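Local coordinates for protein propionate kinase (PDB 3KHY) that probably transfers the gamma-phosphate of ATP to acetate or propionate, and back again, as a homodimeric, magnesium-dependent kinase of the acetokinase family, at residues H84-G89 and L116-H121; A199-G204 and L317-G322; T232-I237 and N258-Q263; H178-E183 and E372-A377. All coordinates share one frame; numbering follows the deposited sequence.

Contact 1 (H84-G89 and L116-H121); sequences HRVVHG and LHNPAH
The His121 ring lies flat against the backbone of Arg85 and Val86, where strand 79-86 of the N-terminal acetokinase sheet runs out into a loop and meets the first turn of helix 118-131. CG of His121 stands anti to its carbonyl carbon (chi1 -65°), which turns the ring toward the strand end. Val86 CA sits over one face, 3.8 Å from the centroid of the His121 ring, a CH-pi contact; Arg85 O lies above the same face, and His117 O above the opposite one. Val87 straddles the rim of this ring: its CG1 is 3.4 Å from His121 NE2, while CG2 reaches past to His117 CB at 3.5 Å. One water donates to Arg85 O and also bonds His121 ND1; a second links His84 ND1 to His121 O. The side chain of Arg85, predicted to bind substrate, leads away to salt bridges with Asp142, the predicted proton donor/acceptor, and Glu372. Buried Asn118 OD1 has no polar partner in the model and packs 3.6 Å from Val87 CG2. Asn118 ND2, by contrast, donates to His88 O at 2.9 Å, nearly straight (175°) and in both the carbonyl and amide planes.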
loop_
_atom_site.group_PDB
_atom_site.type_symbol
_atom_site.label_atom_id
_atom_site.label_comp_id
_atom_site.label_asym_id
_atom_site.label_seq_id
_atom_site.Cartn_x
_atom_site.Cartn_y
_atom_site.Cartn_z
ATOM N N HIS A 84 7.623 15.481 26.694
ATOM C CA HIS A 84 8.559 14.878 25.753
ATOM C C HIS A 84 7.818 14.240 24.603
ATOM O O HIS A 84 6.904 13.440 24.815
ATOM C CB HIS A 84 9.372 13.773 26.431
ATOM C CG HIS A 84 10.231 14.253 27.560
ATOM N ND1 HIS A 84 11.562 14.565 27.399
ATOM C CD2 HIS A 84 9.949 14.466 28.868
ATOM C CE1 HIS A 84 12.066 14.950 28.558
ATOM N NE2 HIS A 84 11.107 14.905 29.465
ATOM N N ARG A 85 8.217 14.580 23.384
ATOM C CA ARG A 85 7.775 13.826 22.224
ATOM C C ARG A 85 8.443 12.465 22.272
ATOM O O ARG A 85 9.641 12.366 22.554
ATOM C CB ARG A 85 8.177 14.547 20.934
ATOM C CG ARG A 85 7.604 13.916 19.669
ATOM C CD ARG A 85 7.937 14.779 18.445
ATOM N NE ARG A 85 7.069 14.464 17.319
ATOM C CZ ARG A 85 6.156 15.300 16.830
ATOM N NH1 ARG A 85 6.008 16.511 17.356
ATOM N NH2 ARG A 85 5.401 14.933 15.804
ATOM N N VAL A 86 7.662 11.416 22.032
ATOM C CA VAL A 86 8.198 10.083 21.843
ATOM C C VAL A 86 7.619 9.541 20.544
ATOM O O VAL A 86 6.405 9.474 20.386
ATOM C CB VAL A 86 7.844 9.160 23.022
ATOM C CG1 VAL A 86 8.270 7.728 22.726
ATOM C CG2 VAL A 86 8.515 9.667 24.300
ATOM N N VAL A 87 8.484 9.158 19.610
ATOM C CA VAL A 87 8.023 8.779 18.277
ATOM C C VAL A 87 7.228 7.474 18.244
ATOM O O VAL A 87 6.281 7.351 17.469
ATOM C CB VAL A 87 9.189 8.758 17.248
ATOM C CG1 VAL A 87 9.853 10.139 17.174
ATOM C CG2 VAL A 87 10.219 7.706 17.615
ATOM N N HIS A 88 7.571 6.499 19.084
ATOM C CA HIS A 88 6.877 5.213 19.003
ATOM C C HIS A 88 6.549 4.586 20.357
ATOM O O HIS A 88 7.451 4.272 21.131
ATOM C CB HIS A 88 7.677 4.228 18.147
ATOM C CG HIS A 88 6.827 3.269 17.374
ATOM N ND1 HIS A 88 5.912 2.437 17.975
ATOM C CD2 HIS A 88 6.758 3.009 16.046
ATOM C CE1 HIS A 88 5.319 1.696 17.055
ATOM N NE2 HIS A 88 5.815 2.024 15.875
ATOM N N GLY A 89 5.255 4.400 20.626
ATOM C CA GLY A 89 4.788 3.785 21.867
ATOM C C GLY A 89 4.145 2.412 21.709
ATOM O O GLY A 89 3.497 1.901 22.637
ATOM N N LEU A 116 16.468 4.028 16.639
ATOM C CA LEU A 116 17.347 5.199 16.603
ATOM C C LEU A 116 16.807 6.402 17.378
ATOM O O LEU A 116 17.514 7.389 17.561
ATOM C CB LEU A 116 17.626 5.612 15.158
ATOM C CG LEU A 116 18.187 4.531 14.239
ATOM C CD1 LEU A 116 18.235 5.030 12.803
ATOM C CD2 LEU A 116 19.563 4.072 14.710
ATOM N N HIS A 117 15.559 6.330 17.826
ATOM C CA HIS A 117 14.943 7.487 18.469
ATOM C C HIS A 117 14.557 7.242 19.922
ATOM O O HIS A 117 14.785 8.098 20.773
ATOM C CB HIS A 117 13.706 7.938 17.693
ATOM C CG HIS A 117 14.017 8.502 16.344
ATOM N ND1 HIS A 117 13.909 7.763 15.186
ATOM C CD2 HIS A 117 14.447 9.729 15.968
ATOM C CE1 HIS A 117 14.247 8.514 14.153
ATOM N NE2 HIS A 117 14.583 9.712 14.602
ATOM N N ASN A 118 13.955 6.088 20.203
ATOM C CA ASN A 118 13.443 5.853 21.542
ATOM C C ASN A 118 14.542 5.898 22.607
ATOM O O ASN A 118 14.308 6.371 23.716
ATOM C CB ASN A 118 12.602 4.565 21.617
ATOM C CG ASN A 118 11.136 4.794 21.223
ATOM O OD1 ASN A 118 10.801 5.782 20.577
ATOM N ND2 ASN A 118 10.262 3.880 21.629
ATOM N N PRO A 119 15.749 5.412 22.275
ATOM C CA PRO A 119 16.853 5.558 23.235
ATOM C C PRO A 119 17.165 7.021 23.548
ATOM O O PRO A 119 17.347 7.359 24.717
ATOM C CB PRO A 119 18.036 4.907 22.512
ATOM C CG PRO A 119 17.409 3.916 21.593
ATOM C CD PRO A 119 16.118 4.550 21.137
ATOM N N ALA A 120 17.232 7.870 22.523
ATOM C CA ALA A 120 17.498 9.294 22.729
ATOM C C ALA A 120 16.372 9.975 23.516
ATOM O O ALA A 120 16.628 10.847 24.345
ATOM C CB ALA A 120 17.729 9.998 21.400
ATOM N N HIS A 121 15.126 9.576 23.254
ATOM C CA HIS A 121 13.997 10.047 24.053
ATOM C C HIS A 121 14.210 9.700 25.532
ATOM O O HIS A 121 14.015 10.532 26.410
ATOM C CB HIS A 121 12.688 9.395 23.599
ATOM C CG HIS A 121 12.249 9.761 22.212
ATOM N ND1 HIS A 121 12.422 11.018 21.672
ATOM C CD2 HIS A 121 11.590 9.038 21.273
ATOM C CE1 HIS A 121 11.912 11.044 20.451
ATOM N NE2 HIS A 121 11.400 9.855 20.187
HETATM O O HOH W 1 13.029 13.310 25.602
HETATM O O HOH W 2 12.084 13.560 23.243
#

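Contact 2 (A199-G204 and L317-G322); sequences AHLGNG and LVFTGG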
loop_
_atom_site.group_PDB
_atom_site.type_symbol
_atom_site.label_atom_id
_atom_site.label_comp_id
_atom_site.label_asym_id
_atom_site.label_seq_id
_atom_site.Cartn_x
_atom_site.Cartn_y
_atom_site.Cartn_z
ATOM N N ALA A 199 -4.917 15.520 5.864
ATOM C CA ALA A 199 -3.692 15.308 5.108
ATOM C C ALA A 199 -2.601 16.202 5.683
ATOM O O ALA A 199 -2.605 17.403 5.483
ATOM C CB ALA A 199 -3.910 15.617 3.639
ATOM N N HIS A 200 -1.695 15.604 6.443
ATOM C CA HIS A 200 -0.553 16.314 6.997
ATOM C C HIS A 200 0.577 16.188 5.988
ATOM O O HIS A 200 1.177 15.120 5.868
ATOM C CB HIS A 200 -0.130 15.668 8.321
ATOM C CG HIS A 200 1.068 16.312 8.949
ATOM N ND1 HIS A 200 1.001 17.008 10.136
ATOM C CD2 HIS A 200 2.358 16.388 8.542
ATOM C CE1 HIS A 200 2.200 17.470 10.443
ATOM N NE2 HIS A 200 3.043 17.110 9.491
ATOM N N LEU A 201 0.844 17.260 5.246
ATOM C CA LEU A 201 1.873 17.240 4.205
ATOM C C LEU A 201 2.995 18.179 4.628
ATOM O O LEU A 201 2.785 19.381 4.741
ATOM C CB LEU A 201 1.277 17.670 2.848
ATOM C CG LEU A 201 -0.038 16.977 2.462
ATOM C CD1 LEU A 201 -0.634 17.553 1.163
ATOM C CD2 LEU A 201 0.153 15.466 2.324
ATOM N N GLY A 202 4.159 17.613 4.937
ATOM C CA GLY A 202 5.349 18.393 5.259
ATOM C C GLY A 202 6.561 17.608 4.781
ATOM O O GLY A 202 6.506 16.965 3.732
ATOM N N ASN A 203 7.652 17.629 5.538
ATOM C CA ASN A 203 8.804 16.803 5.160
ATOM C C ASN A 203 8.451 15.317 5.179
ATOM O O ASN A 203 8.808 14.577 4.252
ATOM C CB ASN A 203 10.028 17.097 6.025
ATOM C CG ASN A 203 10.645 18.440 5.705
ATOM O OD1 ASN A 203 11.103 18.677 4.580
ATOM N ND2 ASN A 203 10.651 19.335 6.687
ATOM N N GLY A 204 7.770 14.893 6.248
ATOM C CA GLY A 204 7.044 13.632 6.255
ATOM C C GLY A 204 5.595 13.932 5.887
ATOM O O GLY A 204 5.115 15.041 6.131
ATOM N N LEU A 317 -12.272 17.660 4.130
ATOM C CA LEU A 317 -10.899 17.229 3.887
ATOM C C LEU A 317 -10.036 18.368 4.420
ATOM O O LEU A 317 -10.291 19.530 4.087
ATOM C CB LEU A 317 -10.661 17.048 2.394
ATOM C CG LEU A 317 -9.203 16.869 1.952
ATOM C CD1 LEU A 317 -8.579 15.626 2.612
ATOM C CD2 LEU A 317 -9.133 16.768 0.433
ATOM N N VAL A 318 -9.041 18.057 5.259
ATOM C CA VAL A 318 -8.220 19.111 5.890
ATOM C C VAL A 318 -6.744 18.982 5.520
ATOM O O VAL A 318 -6.157 17.915 5.720
ATOM C CB VAL A 318 -8.332 19.065 7.425
ATOM C CG1 VAL A 318 -7.565 20.232 8.045
ATOM C CG2 VAL A 318 -9.803 19.085 7.860
ATOM N N PHE A 319 -6.154 20.053 4.966
ATOM C CA PHE A 319 -4.723 20.094 4.675
ATOM C C PHE A 319 -3.994 20.746 5.843
ATOM O O PHE A 319 -4.458 21.747 6.394
ATOM C CB PHE A 319 -4.431 20.943 3.420
ATOM C CG PHE A 319 -4.897 20.324 2.129
ATOM C CD1 PHE A 319 -4.160 19.310 1.529
ATOM C CD2 PHE A 319 -6.047 20.790 1.490
ATOM C CE1 PHE A 319 -4.565 18.749 0.330
ATOM C CE2 PHE A 319 -6.464 20.228 0.281
ATOM C CZ PHE A 319 -5.716 19.206 -0.302
ATOM N N THR A 320 -2.844 20.199 6.204
ATOM C CA THR A 320 -2.040 20.777 7.264
ATOM C C THR A 320 -0.574 20.404 7.021
ATOM O O THR A 320 -0.265 19.725 6.041
ATOM C CB THR A 320 -2.522 20.313 8.659
ATOM O OG1 THR A 320 -1.909 21.124 9.671
ATOM C CG2 THR A 320 -2.181 18.826 8.897
ATOM N N GLY A 321 0.320 20.871 7.886
ATOM C CA GLY A 321 1.745 20.637 7.711
ATOM C C GLY A 321 2.394 21.736 6.880
ATOM O O GLY A 321 1.702 22.578 6.311
ATOM N N GLY A 322 3.723 21.725 6.801
ATOM C CA GLY A 322 4.456 22.759 6.079
ATOM C C GLY A 322 3.988 22.954 4.644
ATOM O O GLY A 322 3.870 24.084 4.156
#
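Ala199-Leu201 and Leu317-Thr320 are neighbouring parallel strands in the sheet of the second actin-like ATPase (ASKHA) domain, and both lead into glycine-rich segments predicted to bind ATP. The hydrogen bonds run alternately from one strand to the other: Ala199 N donates to Val318 O at 2.7 Å, Thr320 N to Ala199 O at 2.9 Å, and Leu201 N to Thr320 O at 2.8 Å.

On one side of the sheet His200 meets Thr320. CG of His200 is anti to the backbone N (chi1 178°), and the methyl CG2 of Thr320 packs beside it, 3.5 Å from His200 CA and 3.8 Å from His200 CB. This methyl sits between the backbone N and carbonyl carbon of Thr320, leaving OG1 to turn away to Ile368 O. His200 ND1 is hydrogen-bonded to Ser177 OG, and its ring stacks on His174, a predicted transition-state stabiliser. On the other side Ala199 and Phe319 are paired, and Leu201 CD1 touches the edge of the Phe319 ring, 4.0 Å from Phe319 CD1; Ile334 of helix 328-337 packs on both Leu201 and Phe319. Past the strand, Gly321 adopts a positive phi of 89°, where a side chain would collide with Leu201 O. The bare CA instead stands over the centre of the His200 ring in a CH-pi contact, 4.2 Å from the centroid and 10° off the normal.

Contact 3 (T232-I237 and N258-Q263); sequences TRSGCI and NMLNKQ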
loop_
_atom_site.group_PDB
_atom_site.type_symbol
_atom_site.label_atom_id
_atom_site.label_comp_id
_atom_site.label_asym_id
_atom_site.label_seq_id
_atom_site.Cartn_x
_atom_site.Cartn_y
_atom_site.Cartn_z
ATOM N N THR A 232 12.056 12.612 1.060
ATOM C CA THR A 232 13.071 11.618 0.723
ATOM C C THR A 232 12.632 10.161 0.947
ATOM O O THR A 232 13.421 9.243 0.711
ATOM C CB THR A 232 14.388 11.869 1.493
ATOM O OG1 THR A 232 14.219 11.530 2.877
ATOM C CG2 THR A 232 14.806 13.341 1.373
ATOM N N ARG A 233 11.389 9.958 1.393
ATOM C CA ARG A 233 10.849 8.611 1.624
ATOM C C ARG A 233 9.891 8.168 0.520
ATOM O O ARG A 233 9.055 8.946 0.065
ATOM C CB ARG A 233 10.116 8.544 2.968
ATOM C CG ARG A 233 11.018 8.697 4.183
ATOM C CD ARG A 233 10.207 8.896 5.438
ATOM N NE ARG A 233 10.337 10.258 5.946
ATOM C CZ ARG A 233 9.666 10.736 6.991
ATOM N NH1 ARG A 233 8.811 9.963 7.643
ATOM N NH2 ARG A 233 9.851 11.988 7.381
ATOM N N SER A 234 9.991 6.897 0.138
ATOM C CA SER A 234 9.220 6.330 -0.961
ATOM C C SER A 234 7.717 6.231 -0.709
ATOM O O SER A 234 6.918 6.309 -1.645
ATOM C CB SER A 234 9.735 4.920 -1.252
ATOM O OG SER A 234 9.465 4.053 -0.155
ATOM N N GLY A 235 7.334 6.041 0.549
ATOM C CA GLY A 235 5.969 5.647 0.860
ATOM C C GLY A 235 5.700 4.262 0.286
ATOM O O GLY A 235 6.630 3.468 0.124
ATOM N N CYS A 236 4.434 3.979 -0.018
ATOM C CA CYS A 236 4.005 2.680 -0.545
ATOM C C CYS A 236 4.889 2.141 -1.655
ATOM O O CYS A 236 5.191 2.851 -2.614
ATOM C CB CYS A 236 2.588 2.792 -1.108
ATOM S SG CYS A 236 1.328 3.011 0.152
ATOM N N ILE A 237 5.271 0.874 -1.541
ATOM C CA ILE A 237 6.015 0.207 -2.607
ATOM C C ILE A 237 5.879 -1.318 -2.469
ATOM O O ILE A 237 5.637 -1.831 -1.376
ATOM C CB ILE A 237 7.496 0.645 -2.599
ATOM C CG1 ILE A 237 8.237 0.151 -3.841
ATOM C CG2 ILE A 237 8.208 0.157 -1.329
ATOM C CD1 ILE A 237 9.550 0.902 -4.054
ATOM N N ASN A 258 17.806 2.154 3.589
ATOM C CA ASN A 258 18.343 3.512 3.590
ATOM C C ASN A 258 17.950 4.251 2.319
ATOM O O ASN A 258 17.597 5.426 2.356
ATOM C CB ASN A 258 19.862 3.508 3.731
ATOM C CG ASN A 258 20.446 4.901 3.637
ATOM O OD1 ASN A 258 21.016 5.281 2.611
ATOM N ND2 ASN A 258 20.278 5.685 4.700
HETATM N N MSE A 259 18.015 3.549 1.193
HETATM C CA MSE A 259 17.617 4.126 -0.092
HETATM C C MSE A 259 16.157 4.579 -0.068
HETATM O O MSE A 259 15.824 5.670 -0.556
HETATM C CB MSE A 259 17.839 3.118 -1.225
HETATM C CG MSE A 259 17.400 3.612 -2.594
HETATM SE SE MSE A 259 15.528 3.176 -2.980
HETATM C CE MSE A 259 15.716 1.221 -3.021
ATOM N N LEU A 260 15.286 3.748 0.496
ATOM C CA LEU A 260 13.858 4.074 0.533
ATOM C C LEU A 260 13.551 5.220 1.487
ATOM O O LEU A 260 12.575 5.938 1.302
ATOM C CB LEU A 260 13.036 2.849 0.928
ATOM C CG LEU A 260 12.960 1.692 -0.070
ATOM C CD1 LEU A 260 12.339 0.479 0.598
ATOM C CD2 LEU A 260 12.130 2.098 -1.306
ATOM N N ASN A 261 14.387 5.375 2.510
ATOM C CA ASN A 261 14.189 6.395 3.542
ATOM C C ASN A 261 14.857 7.739 3.246
ATOM O O ASN A 261 14.381 8.785 3.686
ATOM C CB ASN A 261 14.717 5.876 4.882
ATOM C CG ASN A 261 13.621 5.370 5.779
ATOM O OD1 ASN A 261 12.796 6.145 6.262
ATOM N ND2 ASN A 261 13.602 4.062 6.013
ATOM N N LYS A 262 15.960 7.698 2.508
ATOM C CA LYS A 262 16.843 8.859 2.374
ATOM C C LYS A 262 17.140 9.281 0.934
ATOM O O LYS A 262 17.635 10.385 0.706
ATOM C CB LYS A 262 18.178 8.607 3.099
ATOM C CG LYS A 262 18.051 8.429 4.608
ATOM C CD LYS A 262 17.635 9.730 5.270
ATOM C CE LYS A 262 17.427 9.557 6.768
ATOM N NZ LYS A 262 16.846 10.795 7.373
ATOM N N GLN A 263 16.864 8.415 -0.037
ATOM C CA GLN A 263 17.165 8.773 -1.430
ATOM C C GLN A 263 15.940 8.692 -2.357
ATOM O O GLN A 263 16.059 8.769 -3.581
ATOM C CB GLN A 263 18.298 7.891 -1.973
ATOM C CG GLN A 263 19.621 7.977 -1.183
ATOM C CD GLN A 263 20.265 9.368 -1.212
ATOM O OE1 GLN A 263 20.155 10.106 -2.197
ATOM N NE2 GLN A 263 20.948 9.721 -0.128
#
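Two hydrogen bonds join the loop 232-237 to carbonyls in the last turn of helix 253-262. Thr232 OG1 donates to Asn261 O at 2.9 Å; the hydroxyl stands between the backbone N and carbonyl carbon of its own residue (chi1 72°) and approaches 21° out of the acceptor's carbonyl plane. Ser234 N donates to Leu260 O at 3.0 Å, and the same oxygen receives a CA-H...O contact from Arg233 CA at 3.2 Å. The loop thus supplies partners to carbonyls at the C-terminal end of a helix, just before Gln263 leaves helical geometry. Between these two bonds lies Arg233, a predicted transition-state stabiliser of the acetokinase active site. Its CG rests 3.4 Å from Asn261 O, and its CG and CD run obliquely across the Asn261 amide on the OD1 side. Beyond, the chain bends at chi3 (-110°), and Arg233 NH1 hydrogen-bonds to Pro224 O. Ser234 OG turns back to Gly235 O, with Leu260 CD2 packed against it at 3.5 Å. The same methyl touches Ile237 CD1 at 4.0 Å, and this apolar patch continues into the dimer interface, where Ile158 of the second subunit packs on Ile237 and Pro239 of that subunit on Leu260.

Contact 4 (H178-E183 and E372-A377); sequences HKYVSE and EELMIA
The Tyr180 ring presents its edge to Met375, a selenomethionine: the selenium lies near the ring plane, 5.4 Å from the Tyr180 centroid and 89° off the normal, a Met-aromatic contact of the edge-on kind. Leu374 CD2 approaches the same ring obliquely near its outer end, 4.1 Å from Tyr180 CE1 and equally close to OH. CG of Tyr180 is anti to the backbone N (chi1 174°), which carries the ring out between the helices, and the side chains of Tyr180 and Met375 lie alongside each other, pointing opposite ways. At the base of the ring, Tyr180 CB touches the selenium of Met375 at 3.8 Å and Met375 CB at 3.9 Å.

This is a nearly perpendicular helix pair, with segments of helices 175-188 and 372-382 at 91° and axes 9.4 Å apart. It bridges the two actin-like lobes: helix 175-188 packs through His178 and Val181 on strand 196-201 of one sheet, while Ile376 and Ala377 lie on strand 3-9 of the other. At the start of helix 372-382, Glu372 is a predicted magnesium ligand.

Met375 bends at chi2, and its side chain crosses that of Lys179 at about a right angle, its CE against the Lys179 methylenes. The placement of Lys179 NZ against this methyl is doubtful, as is the weak salt bridge from NZ to Glu183; Glu379, about one turn after Met375 on the same helix, also forms a salt bridge with Lys179. On the neighbouring turn, the carboxylate of Glu183 flanks the tip of Met375, with OE1 4.0 Å from SE.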
loop_
_atom_site.group_PDB
_atom_site.type_symbol
_atom_site.label_atom_id
_atom_site.label_comp_id
_atom_site.label_asym_id
_atom_site.label_seq_id
_atom_site.Cartn_x
_atom_site.Cartn_y
_atom_site.Cartn_z
ATOM N N HIS A 178 -2.319 14.933 13.790
ATOM C CA HIS A 178 -3.669 14.510 13.421
ATOM C C HIS A 178 -4.685 14.744 14.537
ATOM O O HIS A 178 -5.809 15.162 14.287
ATOM C CB HIS A 178 -3.681 13.047 12.963
ATOM C CG HIS A 178 -3.001 12.845 11.645
ATOM N ND1 HIS A 178 -3.468 13.413 10.483
ATOM C CD2 HIS A 178 -1.879 12.166 11.310
ATOM C CE1 HIS A 178 -2.663 13.094 9.483
ATOM N NE2 HIS A 178 -1.690 12.338 9.957
ATOM N N LYS A 179 -4.271 14.510 15.773
ATOM C CA LYS A 179 -5.143 14.776 16.913
ATOM C C LYS A 179 -5.431 16.268 17.102
ATOM O O LYS A 179 -6.582 16.685 17.212
ATOM C CB LYS A 179 -4.521 14.204 18.188
ATOM C CG LYS A 179 -5.448 14.252 19.404
ATOM C CD LYS A 179 -4.873 13.446 20.559
ATOM C CE LYS A 179 -5.893 13.272 21.681
ATOM N NZ LYS A 179 -5.700 14.328 22.698
ATOM N N TYR A 180 -4.376 17.070 17.152
ATOM C CA TYR A 180 -4.531 18.509 17.295
ATOM C C TYR A 180 -5.399 19.079 16.170
ATOM O O TYR A 180 -6.324 19.838 16.419
ATOM C CB TYR A 180 -3.171 19.213 17.334
ATOM C CG TYR A 180 -3.306 20.715 17.337
ATOM C CD1 TYR A 180 -3.523 21.405 18.527
ATOM C CD2 TYR A 180 -3.264 21.439 16.154
ATOM C CE1 TYR A 180 -3.672 22.771 18.541
ATOM C CE2 TYR A 180 -3.412 22.821 16.154
ATOM C CZ TYR A 180 -3.619 23.475 17.354
ATOM O OH TYR A 180 -3.779 24.835 17.368
ATOM N N VAL A 181 -5.110 18.713 14.927
ATOM C CA VAL A 181 -5.836 19.310 13.794
ATOM C C VAL A 181 -7.310 18.870 13.750
ATOM O O VAL A 181 -8.204 19.670 13.463
ATOM C CB VAL A 181 -5.109 19.037 12.449
ATOM C CG1 VAL A 181 -6.006 19.365 11.263
ATOM C CG2 VAL A 181 -3.831 19.874 12.376
ATOM N N SER A 182 -7.574 17.601 14.041
ATOM C CA SER A 182 -8.949 17.147 14.044
ATOM C C SER A 182 -9.688 17.801 15.209
ATOM O O SER A 182 -10.862 18.118 15.086
ATOM C CB SER A 182 -9.059 15.614 14.071
ATOM O OG SER A 182 -8.429 15.066 15.213
ATOM N N GLU A 183 -9.002 18.033 16.325
ATOM C CA GLU A 183 -9.618 18.801 17.414
ATOM C C GLU A 183 -9.980 20.221 16.993
ATOM O O GLU A 183 -11.040 20.715 17.360
ATOM C CB GLU A 183 -8.747 18.830 18.672
ATOM C CG GLU A 183 -8.748 17.503 19.401
ATOM C CD GLU A 183 -8.001 17.547 20.713
ATOM O OE1 GLU A 183 -7.472 18.624 21.083
ATOM O OE2 GLU A 183 -7.942 16.494 21.372
ATOM N N GLU A 372 2.043 20.969 16.922
ATOM C CA GLU A 372 2.284 19.766 17.705
ATOM C C GLU A 372 2.878 20.117 19.065
ATOM O O GLU A 372 2.635 19.430 20.040
ATOM C CB GLU A 372 3.222 18.827 16.944
ATOM C CG GLU A 372 2.610 18.256 15.667
ATOM C CD GLU A 372 3.613 18.149 14.531
ATOM O OE1 GLU A 372 3.857 19.170 13.841
ATOM O OE2 GLU A 372 4.155 17.042 14.327
ATOM N N GLU A 373 3.666 21.188 19.124
ATOM C CA GLU A 373 4.290 21.579 20.387
ATOM C C GLU A 373 3.217 22.033 21.371
ATOM O O GLU A 373 3.261 21.687 22.544
ATOM C CB GLU A 373 5.337 22.688 20.172
ATOM C CG GLU A 373 6.433 22.351 19.161
ATOM C CD GLU A 373 5.945 22.419 17.701
ATOM O OE1 GLU A 373 4.870 23.002 17.432
ATOM O OE2 GLU A 373 6.645 21.880 16.817
ATOM N N LEU A 374 2.245 22.800 20.888
ATOM C CA LEU A 374 1.108 23.190 21.726
ATOM C C LEU A 374 0.313 21.972 22.193
ATOM O O LEU A 374 -0.124 21.904 23.340
ATOM C CB LEU A 374 0.191 24.174 20.986
ATOM C CG LEU A 374 -1.076 24.640 21.712
ATOM C CD1 LEU A 374 -0.738 25.262 23.061
ATOM C CD2 LEU A 374 -1.853 25.638 20.849
HETATM N N MSE A 375 0.122 21.005 21.298
HETATM C CA MSE A 375 -0.626 19.811 21.644
HETATM C C MSE A 375 0.089 19.044 22.754
HETATM O O MSE A 375 -0.539 18.544 23.679
HETATM C CB MSE A 375 -0.794 18.913 20.418
HETATM C CG MSE A 375 -1.662 17.692 20.666
HETATM SE SE MSE A 375 -3.543 18.156 21.016
HETATM C CE MSE A 375 -4.165 16.419 21.585
ATOM N N ILE A 376 1.406 18.931 22.638
ATOM C CA ILE A 376 2.186 18.258 23.663
ATOM C C ILE A 376 2.054 19.011 24.992
ATOM O O ILE A 376 1.929 18.393 26.047
ATOM C CB ILE A 376 3.656 18.139 23.251
ATOM C CG1 ILE A 376 3.818 17.057 22.176
ATOM C CG2 ILE A 376 4.530 17.813 24.450
ATOM C CD1 ILE A 376 5.222 17.042 21.561
ATOM N N ALA A 377 2.064 20.342 24.938
ATOM C CA ALA A 377 1.907 21.155 26.149
ATOM C C ALA A 377 0.530 20.953 26.773
ATOM O O ALA A 377 0.401 20.883 27.995
ATOM C CB ALA A 377 2.143 22.628 25.854
#

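From the N terminus, contact 1 closes first, a loop of 26 residues that brings helix 118-131 back to the end of strand 79-86 in the first lobe. The wide loop of contact 4 then opens at helix 175-188 and closes at helix 372-382, tying the second lobe to the first. Within it contact 2 pairs strands 196-201 and 316-320, and within that loop contact 3 sets helix 253-262 against the 232-237 loop. Contact 1 touches contact 4 through the salt bridge between Arg85 and Glu372. Val181 and His178 of contact 4 pack on contact 2, whose Gly204 meets Arg233 of contact 3.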